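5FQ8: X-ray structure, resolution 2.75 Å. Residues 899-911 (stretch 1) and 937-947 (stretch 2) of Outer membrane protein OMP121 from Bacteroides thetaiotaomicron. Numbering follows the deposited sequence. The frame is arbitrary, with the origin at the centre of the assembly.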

# COMPACT_ATOMS: atom_id res chain seq x y z
N LEU B 899 31.38 -13.76 17.85
CA LEU B 899 32.31 -13.21 16.88
C LEU B 899 33.26 -14.31 16.44
O LEU B 899 33.92 -14.94 17.28
CB LEU B 899 33.07 -12.03 17.47
CG LEU B 899 32.17 -10.83 17.69
CD1 LEU B 899 32.88 -9.80 18.49
CD2 LEU B 899 31.79 -10.26 16.36
N VAL B 900 33.32 -14.56 15.14
CA VAL B 900 34.01 -15.71 14.57
C VAL B 900 35.14 -15.25 13.66
O VAL B 900 35.03 -14.23 12.98
CB VAL B 900 33.00 -16.59 13.80
CG1 VAL B 900 33.70 -17.57 12.91
CG2 VAL B 900 32.12 -17.29 14.79
N ASP B 901 36.23 -16.01 13.66
CA ASP B 901 37.41 -15.68 12.87
C ASP B 901 37.08 -15.68 11.38
O ASP B 901 36.50 -16.63 10.85
CB ASP B 901 38.52 -16.68 13.18
CG ASP B 901 39.89 -16.22 12.72
OD1 ASP B 901 40.00 -15.56 11.67
OD2 ASP B 901 40.87 -16.55 13.41
N LYS B 902 37.50 -14.62 10.70
CA LYS B 902 37.23 -14.37 9.29
C LYS B 902 38.16 -15.15 8.37
O LYS B 902 37.91 -15.20 7.17
CB LYS B 902 37.37 -12.87 9.02
CG LYS B 902 36.20 -12.18 8.37
CD LYS B 902 36.45 -10.68 8.31
CE LYS B 902 35.76 -10.01 7.11
NZ LYS B 902 34.36 -10.47 6.94
N SER B 903 39.20 -15.76 8.92
CA SER B 903 40.30 -16.28 8.12
C SER B 903 39.88 -17.53 7.37
O SER B 903 39.10 -18.34 7.87
CB SER B 903 41.49 -16.58 9.02
OG SER B 903 41.97 -15.39 9.64
N TYR B 904 40.41 -17.68 6.16
CA TYR B 904 40.20 -18.90 5.38
C TYR B 904 41.25 -19.03 4.29
O TYR B 904 41.86 -18.05 3.86
CB TYR B 904 38.78 -18.96 4.78
CG TYR B 904 38.41 -17.89 3.76
CD1 TYR B 904 38.82 -17.99 2.44
CD2 TYR B 904 37.61 -16.80 4.11
CE1 TYR B 904 38.48 -17.04 1.51
CE2 TYR B 904 37.26 -15.85 3.19
CZ TYR B 904 37.69 -15.97 1.89
OH TYR B 904 37.34 -15.02 0.96
N VAL B 905 41.47 -20.28 3.88
CA VAL B 905 42.15 -20.61 2.63
C VAL B 905 41.11 -21.27 1.74
O VAL B 905 40.37 -22.14 2.20
CB VAL B 905 43.36 -21.56 2.82
CG1 VAL B 905 43.97 -21.83 1.48
CG2 VAL B 905 44.40 -20.97 3.74
N LYS B 906 41.05 -20.85 0.49
CA LYS B 906 40.02 -21.35 -0.40
C LYS B 906 40.59 -21.81 -1.73
O LYS B 906 41.35 -21.08 -2.37
CB LYS B 906 38.96 -20.28 -0.63
CG LYS B 906 37.57 -20.83 -0.71
CD LYS B 906 36.56 -19.74 -0.92
CE LYS B 906 35.95 -19.31 0.37
NZ LYS B 906 35.01 -18.22 0.10
N LEU B 907 40.22 -23.02 -2.14
CA LEU B 907 40.34 -23.41 -3.54
C LEU B 907 39.32 -22.61 -4.34
O LEU B 907 38.19 -23.06 -4.56
CB LEU B 907 40.14 -24.91 -3.70
CG LEU B 907 40.36 -25.44 -5.12
CD1 LEU B 907 41.63 -24.88 -5.72
CD2 LEU B 907 40.42 -26.95 -5.13
N ARG B 908 39.72 -21.42 -4.77
CA ARG B 908 38.79 -20.49 -5.41
C ARG B 908 38.22 -21.06 -6.70
O ARG B 908 37.01 -21.17 -6.85
CB ARG B 908 39.51 -19.17 -5.66
CG ARG B 908 38.64 -18.02 -6.06
CD ARG B 908 38.28 -17.17 -4.86
NE ARG B 908 36.98 -17.55 -4.35
CZ ARG B 908 36.41 -17.02 -3.29
NH1 ARG B 908 37.02 -16.07 -2.61
NH2 ARG B 908 35.23 -17.45 -2.92
N SER B 909 39.09 -21.44 -7.64
CA SER B 909 38.64 -21.94 -8.93
C SER B 909 39.62 -22.96 -9.49
O SER B 909 40.82 -22.92 -9.21
CB SER B 909 38.50 -20.80 -9.94
OG SER B 909 39.76 -20.20 -10.16
N VAL B 910 39.09 -23.87 -10.30
CA VAL B 910 39.90 -24.78 -11.12
C VAL B 910 39.26 -24.88 -12.50
O VAL B 910 38.09 -25.24 -12.61
CB VAL B 910 40.02 -26.17 -10.48
CG1 VAL B 910 40.72 -27.12 -11.42
CG2 VAL B 910 40.75 -26.10 -9.18
N VAL B 911 40.03 -24.60 -13.55
CA VAL B 911 39.53 -24.62 -14.92
C VAL B 911 40.38 -25.57 -15.77
O VAL B 911 41.58 -25.36 -15.93
CB VAL B 911 39.54 -23.22 -15.55
CG1 VAL B 911 38.72 -23.24 -16.80
CG2 VAL B 911 38.99 -22.22 -14.59
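Stretch 2 937-947: NLFVWTPSSNT

Neighbouring antiparallel strands share a backbone ladder, but their side chains alternate between two faces, and each side chain can be read against the neighbours on its face. The pairing of residues 937-947 with residues 899-911 is a compact example. Strand 938-941 runs alongside strand 904-911 with an angle of 170° between their N-to-C directions and a closest axial approach of 4.7 Å.

The register is fixed at V905 and W941, a hydrogen-bonded pair in which V905 N donates to W941 O at 2.9 Å and W941 N donates to V905 O at 2.8 Å. One step on, K906 and V940 form the non-hydrogen-bonded pair, their CA atoms 4.5 Å apart. L907 N then reaches F939 O at 3.0 Å. Near the corner at N937 the pattern shifts: L938 N donates to L907 O at 3.0 Å, and N937 N to R908 O at 2.6 Å. N937 has phi/psi of 50/57, a left-handed conformation that accompanies the change of direction.

V905, L907, F939 and W941 share one face. W941, with chi1 m and chi2 -87°, turns the CE3/CZ3 edge of its indole toward V905, K906 and L907, with V905 O and K906 C near the ring plane; CE3 lies 4.1 Å from V905 CG1 and CZ3 lies 4.3 Å from L907 CB. V905, t at chi1, presents CG1 to W941, and L907, t at chi1 and p at chi2, reaches L938 CB with its CD2 (4.0 Å). F939, also t, starts on this face, with its CB 4.4 Å from L907 CB, but its ring leads away and remains on the surface.

The other face carries K906 and V940. The lysine has chi1 between wells; chi2 and chi4 are t, but the bend at chi3 (-96°) goes with a path that brings CE to 3.9 Å from V940 CG2 and CD to 3.2 Å from N937 OD1; its NZ is hydrogen-bonded elsewhere in the structure. V940, p at chi1, also places CG2 3.9 Å from Y904 CB. The tyrosine is p as well, and the end of its side chain leads away from stretch 2.

Beyond the ladder, stretch 2 leaves strand geometry and folds into a type I turn from P943 to N946, closed by N946 N to P943 O at 3.0 Å. T942, p at chi1, braces it by donating from OG1 to N946 O at 2.8 Å. P943 CD lies 3.4 Å from S903 O. Beside it D901, t at chi1, accepts at OD1 from S903 N (2.9 Å) and S903 OG (2.8 Å). Its OD2 accepts from a water 2.9 Å away that also lies 2.5 Å from S945 OG, so a water links D901 at the end of strand 899-901 to S945 in the turn.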

# COMPACT_ATOMS: atom_id res chain seq x y z
N ASN B 937 34.72 -22.12 -5.94
CA ASN B 937 34.38 -22.18 -4.52
C ASN B 937 34.32 -23.64 -4.09
O ASN B 937 33.30 -24.14 -3.62
CB ASN B 937 33.06 -21.44 -4.27
CG ASN B 937 32.82 -21.11 -2.79
OD1 ASN B 937 33.71 -20.67 -2.07
ND2 ASN B 937 31.59 -21.32 -2.35
N LEU B 938 35.44 -24.34 -4.29
CA LEU B 938 35.44 -25.80 -4.25
C LEU B 938 35.70 -26.36 -2.87
O LEU B 938 35.12 -27.38 -2.50
CB LEU B 938 36.47 -26.34 -5.24
CG LEU B 938 35.99 -26.41 -6.68
CD1 LEU B 938 36.99 -27.13 -7.53
CD2 LEU B 938 34.65 -27.13 -6.72
N PHE B 939 36.57 -25.74 -2.10
CA PHE B 939 36.87 -26.25 -0.77
C PHE B 939 37.38 -25.09 0.06
O PHE B 939 38.12 -24.25 -0.44
CB PHE B 939 37.90 -27.37 -0.85
CG PHE B 939 37.89 -28.29 0.31
CD1 PHE B 939 38.53 -27.94 1.49
CD2 PHE B 939 37.26 -29.52 0.23
CE1 PHE B 939 38.53 -28.79 2.58
CE2 PHE B 939 37.25 -30.37 1.32
CZ PHE B 939 37.89 -30.01 2.50
N VAL B 940 36.97 -25.03 1.32
CA VAL B 940 37.35 -23.93 2.20
C VAL B 940 37.95 -24.50 3.47
O VAL B 940 37.44 -25.48 4.01
CB VAL B 940 36.15 -23.00 2.48
CG1 VAL B 940 35.06 -23.77 3.16
CG2 VAL B 940 36.58 -21.80 3.28
N TRP B 941 39.06 -23.92 3.90
CA TRP B 941 39.77 -24.34 5.10
C TRP B 941 39.75 -23.19 6.09
O TRP B 941 40.22 -22.09 5.78
CB TRP B 941 41.22 -24.74 4.80
CG TRP B 941 41.41 -25.98 4.01
CD1 TRP B 941 41.50 -27.26 4.48
CD2 TRP B 941 41.57 -26.07 2.59
NE1 TRP B 941 41.69 -28.13 3.44
CE2 TRP B 941 41.74 -27.42 2.27
CE3 TRP B 941 41.59 -25.13 1.57
CZ2 TRP B 941 41.92 -27.86 0.97
CZ3 TRP B 941 41.76 -25.57 0.27
CH2 TRP B 941 41.92 -26.92 -0.02
N THR B 942 39.22 -23.44 7.27
CA THR B 942 39.13 -22.44 8.32
C THR B 942 39.90 -22.90 9.54
O THR B 942 40.11 -24.10 9.73
CB THR B 942 37.68 -22.16 8.71
OG1 THR B 942 37.03 -23.40 9.04
CG2 THR B 942 36.97 -21.51 7.56
N PRO B 943 40.35 -21.97 10.39
CA PRO B 943 41.00 -22.35 11.64
C PRO B 943 40.13 -23.25 12.50
O PRO B 943 38.91 -23.28 12.38
CB PRO B 943 41.23 -21.00 12.32
CG PRO B 943 41.42 -20.07 11.21
CD PRO B 943 40.49 -20.53 10.12
N SER B 944 40.81 -23.98 13.39
CA SER B 944 40.19 -24.90 14.34
C SER B 944 38.92 -24.36 14.97
O SER B 944 37.96 -25.11 15.20
CB SER B 944 41.21 -25.22 15.43
OG SER B 944 40.61 -25.95 16.48
N SER B 945 38.89 -23.06 15.26
CA SER B 945 37.85 -22.49 16.09
C SER B 945 36.56 -22.22 15.33
O SER B 945 35.53 -21.97 15.96
CB SER B 945 38.34 -21.20 16.69
OG SER B 945 38.69 -20.31 15.66
N ASN B 946 36.60 -22.23 14.03
CA ASN B 946 35.43 -21.95 13.21
C ASN B 946 35.07 -23.24 12.51
O ASN B 946 35.72 -23.64 11.55
CB ASN B 946 35.73 -20.83 12.23
CG ASN B 946 34.69 -20.69 11.16
OD1 ASN B 946 33.69 -21.39 11.14
ND2 ASN B 946 34.92 -19.76 10.26
N THR B 947 34.04 -23.91 13.00
CA THR B 947 33.51 -25.07 12.34
C THR B 947 32.11 -24.80 11.83
O THR B 947 31.29 -25.72 11.75
CB THR B 947 33.48 -26.27 13.27
OG1 THR B 947 32.72 -25.92 14.42
CG2 THR B 947 34.87 -26.64 13.70
O HOH W 1 40.63 -18.83 15.17
O HOH W 2 36.60 -17.96 15.31